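Local coordinates for protein TqaA (Penicillium aethiopicum, PDB 5DLK) that probably cyclises and releases the finished peptide, as the terminal condensation-like domain of a fungal nonribosomal peptide synthetase that works with phosphopantetheine-bound intermediates, at residues A[50-55]-A[208-213]; A[97-102]-A[176-180]; A[227-232]-A[360-366]; A[286-290]-A[460-464]; A[328-332]-A[366-372]. All coordinates share one frame; numbering follows the deposited sequence. Where two conformers were deposited one is given.

Contact 1. Residues A[50-55]-A[208-213]; sequences DLLPAT and FAHYLY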
# COMPACT_ATOMS: atom_id res chain seq x y z
N ASP A 50 8.92 5.96 20.73
CA ASP A 50 10.01 5.70 19.78
C ASP A 50 10.05 6.77 18.71
O ASP A 50 9.10 7.55 18.55
CB ASP A 50 9.86 4.31 19.14
CG ASP A 50 11.21 3.63 18.85
OD1 ASP A 50 12.23 4.33 18.66
OD2 ASP A 50 11.24 2.39 18.81
N LEU A 51 11.16 6.82 17.99
CA LEU A 51 11.26 7.69 16.84
C LEU A 51 12.12 6.97 15.81
O LEU A 51 13.24 6.55 16.11
CB LEU A 51 11.85 9.05 17.23
CG LEU A 51 11.68 10.18 16.22
CD1 LEU A 51 11.86 11.53 16.89
CD2 LEU A 51 12.67 10.02 15.07
N LEU A 52 11.57 6.81 14.60
CA LEU A 52 12.25 6.08 13.52
C LEU A 52 12.13 6.83 12.20
O LEU A 52 11.23 7.63 12.02
CB LEU A 52 11.67 4.67 13.34
CG LEU A 52 11.63 3.75 14.56
CD1 LEU A 52 10.25 3.83 15.22
CD2 LEU A 52 11.97 2.33 14.18
N PRO A 53 13.04 6.56 11.25
CA PRO A 53 12.79 7.14 9.93
C PRO A 53 11.53 6.52 9.34
O PRO A 53 11.23 5.35 9.64
CB PRO A 53 14.04 6.74 9.12
CG PRO A 53 15.07 6.34 10.17
CD PRO A 53 14.27 5.75 11.29
N ALA A 54 10.79 7.30 8.55
CA ALA A 54 9.73 6.74 7.73
C ALA A 54 10.39 6.05 6.52
O ALA A 54 11.42 6.51 6.04
CB ALA A 54 8.78 7.81 7.28
N THR A 55 9.80 4.97 6.03
CA THR A 55 10.39 4.27 4.88
C THR A 55 10.12 5.04 3.59
O THR A 55 9.22 5.89 3.53
CB THR A 55 9.84 2.86 4.72
OG1 THR A 55 8.44 2.94 4.37
CG2 THR A 55 10.00 2.07 6.01
N PHE A 208 4.98 -2.24 13.54
CA PHE A 208 5.74 -1.85 12.37
C PHE A 208 7.17 -1.46 12.75
O PHE A 208 8.11 -1.75 12.01
CB PHE A 208 5.02 -0.72 11.64
CG PHE A 208 5.66 -0.34 10.34
CD1 PHE A 208 5.72 -1.25 9.30
CD2 PHE A 208 6.22 0.92 10.18
CE1 PHE A 208 6.33 -0.92 8.11
CE2 PHE A 208 6.83 1.27 8.99
CZ PHE A 208 6.88 0.35 7.95
N ALA A 209 7.35 -0.82 13.90
CA ALA A 209 8.70 -0.46 14.33
C ALA A 209 9.59 -1.71 14.40
O ALA A 209 10.77 -1.65 14.04
CB ALA A 209 8.67 0.26 15.67
N HIS A 210 9.04 -2.84 14.82
CA HIS A 210 9.83 -4.07 14.94
C HIS A 210 10.23 -4.66 13.58
O HIS A 210 11.24 -5.34 13.46
CB HIS A 210 9.06 -5.10 15.76
CG HIS A 210 8.74 -4.64 17.15
ND1 HIS A 210 7.60 -5.03 17.82
CD2 HIS A 210 9.39 -3.80 17.98
CE1 HIS A 210 7.57 -4.45 19.00
NE2 HIS A 210 8.65 -3.70 19.13
N TYR A 211 9.41 -4.40 12.57
CA TYR A 211 9.78 -4.72 11.20
C TYR A 211 11.01 -3.92 10.79
O TYR A 211 11.97 -4.46 10.23
CB TYR A 211 8.60 -4.43 10.28
CG TYR A 211 8.85 -4.67 8.81
CD1 TYR A 211 8.76 -5.94 8.27
CD2 TYR A 211 9.15 -3.61 7.96
CE1 TYR A 211 8.96 -6.16 6.91
CE2 TYR A 211 9.37 -3.82 6.61
CZ TYR A 211 9.27 -5.09 6.10
OH TYR A 211 9.48 -5.31 4.75
N LEU A 212 10.99 -2.63 11.10
CA LEU A 212 12.08 -1.73 10.76
C LEU A 212 13.38 -2.12 11.49
O LEU A 212 14.46 -2.14 10.88
CB LEU A 212 11.71 -0.28 11.06
CG LEU A 212 10.54 0.27 10.23
CD1 LEU A 212 10.34 1.75 10.50
CD2 LEU A 212 10.78 0.00 8.74
N TYR A 213 13.29 -2.43 12.79
CA TYR A 213 14.49 -2.87 13.52
C TYR A 213 15.05 -4.17 12.94
O TYR A 213 16.27 -4.33 12.80
CB TYR A 213 14.18 -3.06 15.02
CG TYR A 213 14.01 -1.73 15.74
CD1 TYR A 213 15.05 -0.81 15.78
CD2 TYR A 213 12.82 -1.41 16.37
CE1 TYR A 213 14.91 0.41 16.43
CE2 TYR A 213 12.66 -0.19 17.03
CZ TYR A 213 13.71 0.71 17.05
OH TYR A 213 13.57 1.92 17.69
O HOH W 1 14.81 4.28 16.63
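Asp50 and Tyr213 approach from opposite directions, and the carboxylate meets the phenol at the edge of its ring, with the two planes only 25° apart. Tyr213 OH donates to the syn lone pair of Asp50 OD2 across 2.6 Å. The other oxygen, Asp50 OD1, looks back to its own chain and takes the backbone N of Leu51 at 2.8 Å, and the N of Phe21 as well. Leu52 comes at about a right angle to the tyrosine and lays CD2 over one ring face, 4.1 Å from the ring centroid. That methyl also touches Leu212 CD1, wedged between phenol and helix, while Leu52 CD1 rests 3.9 Å from Ala209 CB. Further along, Thr55 turns its methyl toward the helix: CG2 lies anti to the carbonyl carbon (OG1 at chi1 67°) and touches Leu212 CD2 at 3.5 Å, with Phe208 CZ next to it. A water donates both to Leu51 O and to Tyr213 OH. The phenol oxygen thus gives one bond and receives another, while each carboxylate oxygen has a donor; a negative charge on Asp50 is likely to be well tolerated here, at the end of an otherwise greasy strand-to-helix seam.

Contact 2. Residues A[97-102]-A[176-180]; sequences ILRTSF and ISHSQ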
# COMPACT_ATOMS: atom_id res chain seq x y z
N ILE A 97 1.51 1.54 15.11
CA ILE A 97 1.43 2.31 13.88
C ILE A 97 0.20 3.24 13.90
O ILE A 97 0.23 4.32 13.32
CB ILE A 97 1.37 1.39 12.62
CG1 ILE A 97 1.54 2.21 11.33
CG2 ILE A 97 0.07 0.62 12.56
CD1 ILE A 97 2.80 3.02 11.29
N LEU A 98 -0.86 2.84 14.61
CA LEU A 98 -2.07 3.65 14.69
C LEU A 98 -1.90 4.84 15.67
O LEU A 98 -2.70 5.77 15.66
CB LEU A 98 -3.28 2.79 15.09
CG LEU A 98 -3.63 1.58 14.22
CD1 LEU A 98 -4.87 0.85 14.72
CD2 LEU A 98 -3.80 1.98 12.75
N ARG A 99 -0.85 4.81 16.49
CA ARG A 99 -0.55 5.97 17.33
C ARG A 99 0.72 6.64 16.88
O ARG A 99 1.47 7.20 17.68
CB ARG A 99 -0.44 5.58 18.81
CG ARG A 99 -0.26 4.12 19.07
CD ARG A 99 -0.42 3.82 20.57
NE ARG A 99 -0.11 2.43 20.82
CZ ARG A 99 1.11 1.99 21.10
NH1 ARG A 99 2.12 2.84 21.19
NH2 ARG A 99 1.31 0.70 21.29
N THR A 100 0.99 6.58 15.57
CA THR A 100 2.17 7.22 15.02
C THR A 100 1.84 8.56 14.37
O THR A 100 0.85 8.71 13.66
CB THR A 100 2.85 6.27 13.99
OG1 THR A 100 3.28 5.08 14.67
CG2 THR A 100 4.04 6.91 13.38
N SER A 101 2.72 9.53 14.63
CA SER A 101 2.68 10.86 14.08
C SER A 101 3.86 11.02 13.12
O SER A 101 4.95 10.49 13.38
CB SER A 101 2.73 11.88 15.24
OG SER A 101 3.22 13.15 14.85
N PHE A 102 3.65 11.71 12.01
CA PHE A 102 4.70 11.88 11.01
C PHE A 102 5.09 13.34 10.88
O PHE A 102 4.23 14.20 10.76
CB PHE A 102 4.25 11.37 9.62
CG PHE A 102 3.91 9.92 9.60
CD1 PHE A 102 2.65 9.49 9.97
CD2 PHE A 102 4.83 8.98 9.16
CE1 PHE A 102 2.33 8.14 9.95
CE2 PHE A 102 4.53 7.64 9.14
CZ PHE A 102 3.27 7.21 9.53
N ILE A 176 -7.20 6.95 7.99
CA ILE A 176 -5.87 6.37 8.07
C ILE A 176 -5.08 6.71 6.80
O ILE A 176 -5.62 6.76 5.70
CB ILE A 176 -5.95 4.82 8.31
CG1 ILE A 176 -4.56 4.20 8.52
CG2 ILE A 176 -6.73 4.13 7.19
CD1 ILE A 176 -4.61 2.74 8.99
N SER A 177 -3.78 6.95 6.99
CA SER A 177 -2.85 7.18 5.89
C SER A 177 -2.32 5.83 5.39
O SER A 177 -2.09 4.92 6.18
CB SER A 177 -1.69 8.07 6.36
OG SER A 177 -0.62 8.06 5.42
N HIS A 178 -2.11 5.68 4.08
CA HIS A 178 -1.61 4.41 3.54
C HIS A 178 -0.16 4.15 4.02
O HIS A 178 0.35 3.04 3.89
CB HIS A 178 -1.72 4.43 2.00
CG HIS A 178 -1.83 3.08 1.35
ND1 HIS A 178 -1.27 1.93 1.89
CD2 HIS A 178 -2.44 2.69 0.21
CE1 HIS A 178 -1.53 0.91 1.10
NE2 HIS A 178 -2.23 1.34 0.06
N SER A 179 0.47 5.14 4.64
CA SER A 179 1.75 4.89 5.31
C SER A 179 1.57 3.96 6.51
O SER A 179 2.56 3.51 7.09
CB SER A 179 2.39 6.20 5.78
OG SER A 179 1.56 6.88 6.74
N GLN A 180 0.32 3.66 6.85
CA GLN A 180 0.01 2.93 8.09
C GLN A 180 -0.68 1.59 7.87
O GLN A 180 -1.05 0.91 8.83
CB GLN A 180 -0.87 3.81 9.01
CG GLN A 180 -0.21 5.12 9.40
CD GLN A 180 -1.19 6.05 10.12
OE1 GLN A 180 -2.11 6.58 9.51
NE2 GLN A 180 -1.00 6.22 11.43
O HOH W 2 -1.94 7.85 13.71
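A short 3-10 turn at Ile97 and Leu98 runs into strand 100-102, and opposite it strand 176-177 ends and the chain bends back, Gln180 N bonding to Ser177 O. The backbones come closest at Ile97 and Gln180, whose CA atoms are 6.0 Å apart. Gln180 is the bridge, its chain extended beyond CG (chi2 171°) to carry the amide across. Its amide nitrogen NE2 donates to Ile97 O at 2.9 Å, with a bent N-H...O angle of 143°, and arrives on the opposite face of that carbonyl from Thr100 N, which also bonds to it. OE1 accepts from Ser177 N at 3.0 Å, in the carbonyl plane, so both ends of the amide are used and its flip is settled. A water completes the grip, accepting from NE2 and donating to Leu98 O and Thr100 O. The stem of Gln180 packs CB on Ile97 CG1 at 3.7 Å and sets CG at the edge of the Phe102 ring, whose plane stands 86° from the amide. Ser179 OG, paired with Ser177 OG at 2.8 Å, sits 3.3 Å from Phe102 CZ. Leu98 and Ile176 meet through CD2 and CD1 at 3.9 Å. The contact joins the three- and five-stranded sheets of a CoA-acyltransferase-type fold, and 177-180 begins the SHxxxD motif of fungal terminal condensation domains, counterpart of HHxxxDG in condensation domains; Gly183, just after it, binds phosphopantetheine.

Contact 3. Residues A[227-232]-A[360-366]; sequences PTFQFW and ALSHEHV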
# COMPACT_ATOMS: atom_id res chain seq x y z
N PRO A 227 24.66 -9.55 1.25
CA PRO A 227 24.17 -10.43 0.18
C PRO A 227 23.01 -9.79 -0.58
O PRO A 227 22.81 -10.11 -1.75
CB PRO A 227 23.69 -11.67 0.92
CG PRO A 227 24.45 -11.64 2.24
CD PRO A 227 24.61 -10.19 2.57
N THR A 228 22.24 -8.94 0.08
CA THR A 228 21.09 -8.35 -0.60
C THR A 228 21.54 -7.32 -1.65
O THR A 228 21.02 -7.29 -2.77
CB THR A 228 20.12 -7.74 0.41
OG1 THR A 228 19.41 -8.83 1.02
CG2 THR A 228 19.10 -6.86 -0.30
N PHE A 229 22.53 -6.50 -1.32
CA PHE A 229 23.02 -5.56 -2.31
C PHE A 229 23.94 -6.23 -3.33
O PHE A 229 24.07 -5.76 -4.47
CB PHE A 229 23.68 -4.37 -1.63
CG PHE A 229 22.69 -3.55 -0.84
CD1 PHE A 229 21.62 -2.96 -1.49
CD2 PHE A 229 22.80 -3.42 0.53
CE1 PHE A 229 20.67 -2.22 -0.78
CE2 PHE A 229 21.88 -2.69 1.26
CZ PHE A 229 20.81 -2.09 0.61
N GLN A 230 24.54 -7.34 -2.93
CA GLN A 230 25.27 -8.15 -3.92
C GLN A 230 24.28 -8.72 -4.92
O GLN A 230 24.55 -8.73 -6.14
CB GLN A 230 26.04 -9.27 -3.24
CG GLN A 230 27.28 -8.74 -2.50
CD GLN A 230 27.93 -9.80 -1.61
OE1 GLN A 230 27.44 -10.94 -1.51
NE2 GLN A 230 29.03 -9.43 -0.96
N PHE A 231 23.15 -9.19 -4.42
CA PHE A 231 22.10 -9.72 -5.29
C PHE A 231 21.62 -8.66 -6.27
O PHE A 231 21.54 -8.92 -7.46
CB PHE A 231 20.89 -10.25 -4.51
CG PHE A 231 19.68 -10.46 -5.38
CD1 PHE A 231 18.67 -9.49 -5.44
CD2 PHE A 231 19.58 -11.59 -6.19
CE1 PHE A 231 17.57 -9.65 -6.28
CE2 PHE A 231 18.46 -11.78 -7.03
CZ PHE A 231 17.45 -10.79 -7.06
N TRP A 232 21.26 -7.48 -5.77
CA TRP A 232 20.69 -6.48 -6.68
C TRP A 232 21.71 -6.04 -7.72
O TRP A 232 21.36 -5.79 -8.85
CB TRP A 232 20.13 -5.28 -5.91
CG TRP A 232 18.80 -5.58 -5.25
CD1 TRP A 232 18.54 -5.75 -3.91
CD2 TRP A 232 17.54 -5.79 -5.93
NE1 TRP A 232 17.19 -6.02 -3.72
CE2 TRP A 232 16.57 -6.05 -4.94
CE3 TRP A 232 17.15 -5.75 -7.28
CZ2 TRP A 232 15.23 -6.30 -5.25
CZ3 TRP A 232 15.82 -5.99 -7.59
CH2 TRP A 232 14.88 -6.26 -6.58
N ALA A 360 14.17 -12.57 -6.16
CA ALA A 360 14.40 -11.41 -5.31
C ALA A 360 13.69 -11.49 -3.94
O ALA A 360 13.79 -10.55 -3.16
CB ALA A 360 13.97 -10.14 -6.04
N LEU A 361 12.98 -12.58 -3.67
CA LEU A 361 12.14 -12.64 -2.47
C LEU A 361 12.87 -12.31 -1.17
O LEU A 361 12.36 -11.54 -0.36
CB LEU A 361 11.49 -14.01 -2.36
CG LEU A 361 10.28 -14.20 -3.26
CD1 LEU A 361 9.90 -15.68 -3.33
CD2 LEU A 361 9.11 -13.34 -2.77
N SER A 362 14.06 -12.88 -0.98
CA SER A 362 14.80 -12.63 0.26
C SER A 362 15.51 -11.27 0.25
O SER A 362 16.14 -10.89 1.24
CB SER A 362 15.80 -13.77 0.53
OG SER A 362 16.79 -13.88 -0.48
N HIS A 363 15.36 -10.53 -0.84
CA HIS A 363 16.08 -9.27 -1.01
C HIS A 363 15.17 -8.07 -1.27
O HIS A 363 15.64 -6.95 -1.45
CB HIS A 363 17.08 -9.41 -2.17
CG HIS A 363 17.94 -10.63 -2.07
ND1 HIS A 363 18.83 -10.83 -1.03
CD2 HIS A 363 18.05 -11.72 -2.87
CE1 HIS A 363 19.45 -11.99 -1.20
NE2 HIS A 363 19.00 -12.55 -2.31
N GLU A 364 13.87 -8.32 -1.28
CA GLU A 364 12.90 -7.35 -1.80
C GLU A 364 12.51 -6.25 -0.79
O GLU A 364 11.77 -5.32 -1.12
CB GLU A 364 11.64 -8.09 -2.25
CG GLU A 364 10.86 -8.61 -1.05
CD GLU A 364 9.54 -9.27 -1.41
OE1 GLU A 364 9.36 -9.74 -2.56
OE2 GLU A 364 8.68 -9.32 -0.49
N HIS A 365 13.02 -6.37 0.44
CA HIS A 365 12.60 -5.54 1.56
C HIS A 365 13.41 -4.26 1.76
O HIS A 365 13.05 -3.41 2.60
CB HIS A 365 12.68 -6.37 2.84
CG HIS A 365 14.06 -6.88 3.11
ND1 HIS A 365 14.54 -8.06 2.57
CD2 HIS A 365 15.07 -6.36 3.84
CE1 HIS A 365 15.79 -8.23 2.95
NE2 HIS A 365 16.14 -7.22 3.73
N VAL A 366 14.52 -4.12 1.04
CA VAL A 366 15.40 -2.97 1.24
C VAL A 366 14.91 -1.72 0.51
O VAL A 366 14.17 -1.83 -0.46
CB VAL A 366 16.83 -3.29 0.79
CG1 VAL A 366 17.47 -4.31 1.74
CG2 VAL A 366 16.86 -3.77 -0.68
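His363 is held to helix 227-232 by two hydrogen bonds. Trp232 NE1 donates to His363 O over 2.9 Å, nearly straight at 161°; the oxygen lies in the indole plane, but the N-H comes in well above the plane of the carbonyl. At the other end of the residue, His363 ND1 and Thr228 OG1 pair at 2.9 Å, the hydroxyl sitting at the edge of the imidazole. Between these bonds Phe231 lies over the histidine in an offset stack, ring centroids 4.4 Å apart and planes inclined by 18°. Its CB already lies over the middle of the imidazole; with CG anti to the backbone N (chi1 165°) the phenyl extends on to Ala360, where Phe231 CE1 is 3.6 Å from Ala360 CB. With a serine in its place the stacked ring would be missing, which would probably leave a gap beside Ala360 and let the His363 imidazole shift. Farther out, Val366 meets Thr228 tip to tip, CG1 to CG2 at 3.6 Å, while its CG2 leans on Trp232. Helix 368-375 backs the tryptophan and the valine. Glu364, next after His363, bonds to Asn314, and its side chain lies about 4 Å from those of the phosphopantetheine-binding Asn311 and Tyr357. Two hydrogen bonds and the stack between them would hold imidazole and carbonyl of His363 in place where the type I turn 363-366 begins.

Contact 4. Residues A[286-290]-A[460-464]; sequences LVKAA and ITKFS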
# COMPACT_ATOMS: atom_id res chain seq x y z
N LEU A 286 1.38 -13.32 -15.03
CA LEU A 286 0.69 -13.09 -16.29
C LEU A 286 0.57 -11.59 -16.58
O LEU A 286 0.86 -11.14 -17.68
CB LEU A 286 -0.69 -13.77 -16.24
CG LEU A 286 -1.52 -13.70 -17.52
CD1 LEU A 286 -0.75 -14.31 -18.68
CD2 LEU A 286 -2.81 -14.47 -17.31
N VAL A 287 0.19 -10.81 -15.57
CA VAL A 287 0.07 -9.38 -15.76
C VAL A 287 1.43 -8.72 -16.05
O VAL A 287 1.55 -7.85 -16.93
CB VAL A 287 -0.55 -8.71 -14.52
CG1 VAL A 287 -0.51 -7.20 -14.67
CG2 VAL A 287 -1.99 -9.23 -14.31
N LYS A 288 2.44 -9.11 -15.29
CA LYS A 288 3.76 -8.49 -15.45
C LYS A 288 4.43 -8.91 -16.76
O LYS A 288 5.14 -8.11 -17.38
CB LYS A 288 4.62 -8.81 -14.22
CG LYS A 288 4.07 -8.01 -13.03
CD LYS A 288 4.51 -8.59 -11.70
CE LYS A 288 3.77 -7.85 -10.56
NZ LYS A 288 4.18 -8.36 -9.20
N ALA A 289 4.22 -10.16 -17.18
CA ALA A 289 4.76 -10.61 -18.47
C ALA A 289 4.11 -9.85 -19.61
O ALA A 289 4.78 -9.47 -20.57
CB ALA A 289 4.56 -12.10 -18.67
N ALA A 290 2.80 -9.61 -19.51
CA ALA A 290 2.11 -8.86 -20.55
C ALA A 290 2.67 -7.44 -20.64
O ALA A 290 2.89 -6.89 -21.73
CB ALA A 290 0.58 -8.83 -20.27
N ILE A 460 -2.83 -9.91 -22.01
CA ILE A 460 -3.11 -10.89 -20.95
C ILE A 460 -4.04 -11.99 -21.49
O ILE A 460 -3.80 -13.18 -21.31
CB ILE A 460 -3.76 -10.22 -19.73
CG1 ILE A 460 -2.74 -9.31 -19.01
CG2 ILE A 460 -4.28 -11.28 -18.76
CD1 ILE A 460 -3.37 -8.41 -17.90
N THR A 461 -5.13 -11.57 -22.12
CA THR A 461 -6.06 -12.56 -22.67
C THR A 461 -5.42 -13.42 -23.77
O THR A 461 -5.65 -14.62 -23.85
CB THR A 461 -7.32 -11.88 -23.22
OG1 THR A 461 -8.00 -11.25 -22.13
CG2 THR A 461 -8.23 -12.92 -23.86
N LYS A 462 -4.59 -12.81 -24.61
CA LYS A 462 -3.92 -13.58 -25.66
C LYS A 462 -2.97 -14.62 -25.06
O LYS A 462 -2.93 -15.77 -25.50
CB LYS A 462 -3.18 -12.64 -26.61
CG LYS A 462 -2.64 -13.32 -27.86
CD LYS A 462 -2.53 -12.33 -29.02
CE LYS A 462 -3.87 -11.66 -29.30
NZ LYS A 462 -3.81 -10.76 -30.50
N PHE A 463 -2.21 -14.22 -24.05
CA PHE A 463 -1.30 -15.14 -23.36
C PHE A 463 -2.05 -16.33 -22.78
O PHE A 463 -1.61 -17.48 -22.89
CB PHE A 463 -0.55 -14.42 -22.24
CG PHE A 463 0.63 -13.56 -22.70
CD1 PHE A 463 0.93 -13.40 -24.03
CD2 PHE A 463 1.43 -12.93 -21.75
CE1 PHE A 463 2.01 -12.60 -24.44
CE2 PHE A 463 2.51 -12.15 -22.13
CZ PHE A 463 2.82 -11.98 -23.46
N SER A 464 -3.19 -16.04 -22.17
CA SER A 464 -4.04 -17.02 -21.51
C SER A 464 -4.64 -18.01 -22.52
O SER A 464 -4.68 -19.22 -22.29
CB SER A 464 -5.16 -16.28 -20.75
OG SER A 464 -6.16 -17.18 -20.30
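Leu286 and Phe463 slide past one another between two helices that cross steeply, at 114°, with axes 9.6 Å apart. Every contact that carries this crossing is apolar. Among the aliphatic pairs, Leu286 and Ile460 touch through CD2 and CG2 at 3.8 Å. Ile460 then reaches along the other helix: its CG1 rests on Ala290 CB at 3.6 Å, and CD1, at the end of an extended chain, gets to Val287 CG2 at 3.9 Å. The small Ala290 allows the backbones to come near, its CA lying 5.6 Å from that of Ile460. The aromatic contacts all belong to Phe463. Leu286 has CG anti to the backbone N (chi1 -177°), which turns its branched end toward Phe463; CD1 lies at the edge of the ring and 3.6 Å from Phe463 CB. Ring atom CE2 lies beside the other helix, 4.0 Å from Ala289 CB and 3.7 Å from Ala290 N. Around this core, helix 346-358 presses Val346 and Leu349 on Phe463 and Leu350 on Ala289, Pro275 covers Leu286 and Ile460, and the six-stranded sheet lies beneath, with Val388 of strand 386-390 against Val287 and Ile272 of strand 265-272 against Ile460.

Contact 5. Residues A[328-332]-A[366-372]; sequences LNFVP and VELRDIF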
# COMPACT_ATOMS: atom_id res chain seq x y z
N LEU A 328 4.78 -2.79 2.16
CA LEU A 328 4.87 -2.75 0.69
C LEU A 328 6.17 -2.15 0.24
O LEU A 328 6.68 -1.23 0.87
CB LEU A 328 3.72 -1.91 0.08
CG LEU A 328 2.28 -2.39 0.14
CD1 LEU A 328 1.40 -1.37 -0.56
CD2 LEU A 328 2.14 -3.76 -0.51
N ASN A 329 6.71 -2.64 -0.88
CA ASN A 329 7.85 -2.00 -1.48
C ASN A 329 7.65 -1.91 -2.98
O ASN A 329 6.93 -2.72 -3.56
CB ASN A 329 9.14 -2.77 -1.15
CG ASN A 329 10.35 -1.89 -1.22
OD1 ASN A 329 10.24 -0.69 -1.42
ND2 ASN A 329 11.53 -2.48 -1.05
N PHE A 330 8.26 -0.90 -3.59
CA PHE A 330 8.21 -0.74 -5.04
C PHE A 330 9.64 -0.93 -5.55
O PHE A 330 10.51 -0.12 -5.25
CB PHE A 330 7.66 0.61 -5.40
CG PHE A 330 6.45 0.97 -4.58
CD1 PHE A 330 5.24 0.32 -4.81
CD2 PHE A 330 6.54 1.90 -3.55
CE1 PHE A 330 4.10 0.64 -4.06
CE2 PHE A 330 5.40 2.22 -2.78
CZ PHE A 330 4.19 1.57 -3.05
N VAL A 331 9.87 -2.04 -6.26
CA VAL A 331 11.25 -2.43 -6.61
C VAL A 331 11.34 -2.75 -8.11
O VAL A 331 10.31 -2.97 -8.77
CB VAL A 331 11.72 -3.65 -5.79
CG1 VAL A 331 11.69 -3.35 -4.26
CG2 VAL A 331 10.92 -4.91 -6.14
N PRO A 332 12.56 -2.75 -8.67
CA PRO A 332 12.72 -3.07 -10.09
C PRO A 332 12.44 -4.53 -10.42
O PRO A 332 12.84 -5.45 -9.71
CB PRO A 332 14.21 -2.77 -10.36
CG PRO A 332 14.71 -2.06 -9.12
CD PRO A 332 13.87 -2.55 -8.01
N VAL A 366 14.52 -4.12 1.04
CA VAL A 366 15.40 -2.97 1.24
C VAL A 366 14.91 -1.72 0.51
O VAL A 366 14.17 -1.83 -0.46
CB VAL A 366 16.83 -3.29 0.79
CG1 VAL A 366 17.47 -4.31 1.74
CG2 VAL A 366 16.86 -3.77 -0.68
N GLU A 367 15.34 -0.55 0.98
CA GLU A 367 14.94 0.74 0.37
C GLU A 367 15.36 0.85 -1.09
O GLU A 367 16.51 0.57 -1.41
CB GLU A 367 15.56 1.90 1.13
CG GLU A 367 15.14 1.95 2.60
CD GLU A 367 13.69 2.40 2.76
OE1 GLU A 367 13.44 3.62 2.69
OE2 GLU A 367 12.82 1.53 2.95
N LEU A 368 14.45 1.29 -1.96
CA LEU A 368 14.77 1.46 -3.39
C LEU A 368 16.00 2.35 -3.61
O LEU A 368 16.88 2.02 -4.41
CB LEU A 368 13.58 2.04 -4.15
CG LEU A 368 13.74 2.19 -5.66
CD1 LEU A 368 13.96 0.81 -6.33
CD2 LEU A 368 12.55 2.91 -6.27
N ARG A 369 16.06 3.49 -2.91
CA ARG A 369 17.21 4.38 -3.06
C ARG A 369 18.51 3.72 -2.60
O ARG A 369 19.58 4.10 -3.08
CB ARG A 369 16.98 5.71 -2.30
CG ARG A 369 16.83 5.61 -0.79
CD ARG A 369 16.87 7.02 -0.15
NE ARG A 369 15.95 7.98 -0.77
CZ ARG A 369 14.70 8.20 -0.36
NH1 ARG A 369 14.19 7.52 0.65
NH2 ARG A 369 13.94 9.11 -0.98
N ASP A 370 18.42 2.73 -1.71
CA ASP A 370 19.60 1.97 -1.30
C ASP A 370 19.98 0.95 -2.37
O ASP A 370 21.16 0.72 -2.63
CB ASP A 370 19.38 1.24 0.03
CG ASP A 370 19.31 2.19 1.22
OD1 ASP A 370 19.61 3.39 1.05
OD2 ASP A 370 18.97 1.71 2.32
N ILE A 371 18.99 0.34 -3.00
CA ILE A 371 19.29 -0.51 -4.16
C ILE A 371 20.06 0.29 -5.20
O ILE A 371 21.11 -0.16 -5.70
CB ILE A 371 18.01 -1.09 -4.81
CG1 ILE A 371 17.33 -2.07 -3.84
CG2 ILE A 371 18.36 -1.82 -6.15
CD1 ILE A 371 15.95 -2.57 -4.35
N PHE A 372 19.55 1.47 -5.55
CA PHE A 372 20.17 2.25 -6.60
C PHE A 372 21.55 2.77 -6.14
O PHE A 372 22.52 2.71 -6.91
CB PHE A 372 19.26 3.41 -7.04
CG PHE A 372 18.03 2.96 -7.81
CD1 PHE A 372 18.01 1.72 -8.44
CD2 PHE A 372 16.90 3.77 -7.90
CE1 PHE A 372 16.88 1.31 -9.14
CE2 PHE A 372 15.78 3.36 -8.60
CZ PHE A 372 15.78 2.11 -9.22
O HOH W 3 11.59 1.50 -1.09
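Strand 329-332 and helix 368-372 run almost the same way, their axes 22° apart in direction and 9.2 Å from each other, with Asn329 reaching Val366 just ahead of the helix. ND2 of Asn329 donates to Val366 O at 2.8 Å; the oxygen lies close to the amide plane, though the N-H enters above the plane of the carbonyl. The same nitrogen also bonds to Glu364 O. Asn329 OD1 receives a water at 2.6 Å, which accepts from Leu368 N in the first turn of the helix. A leucine here would probably leave Val366 O and Glu364 O without their common donor and strand the water that serves the helix start. With CG anti to the backbone N (chi1 -176°), Leu368 lies toward the strand, its CD1 3.7 Å from Phe330 O and 3.8 Å from Pro332 CD. Pro332 CG also meets Phe372 CE1 at 4.0 Å, and Ile371 CD1 packs loosely on Val331 CG1. This is helix-on-strand packing on strand 329-336, one of the two edge strands of the six-stranded sheet in the acyltransferase-type fold, with the side chain of Val331 about 7 Å from that of the phosphopantetheine-binding Tyr357.

Contacts 1, 2, 4 and 5 are buried, whereas contact 3 is partly exposed. Contacts 1 and 2 both use the three-stranded sheet, through its two outer strands, and touch where Phe208 meets Ile97. Contacts 3 and 5 share Val366 and have centres about 9 Å apart, with Trp232 lying on Ile371 and Pro332; contact 1 meets contact 5 where Thr55 packs on Glu367. Contact 4 stands apart, on the far side of the chain's centre from contacts 1 and 2. The chemistry follows: purely apolar in contact 4, amide- and water-mediated where a strand runs out into a turn (contact 2) or a helix begins (contact 5), a carboxylate-phenol bond in contact 1, and aromatic stacking flanked by two hydrogen bonds in contact 3.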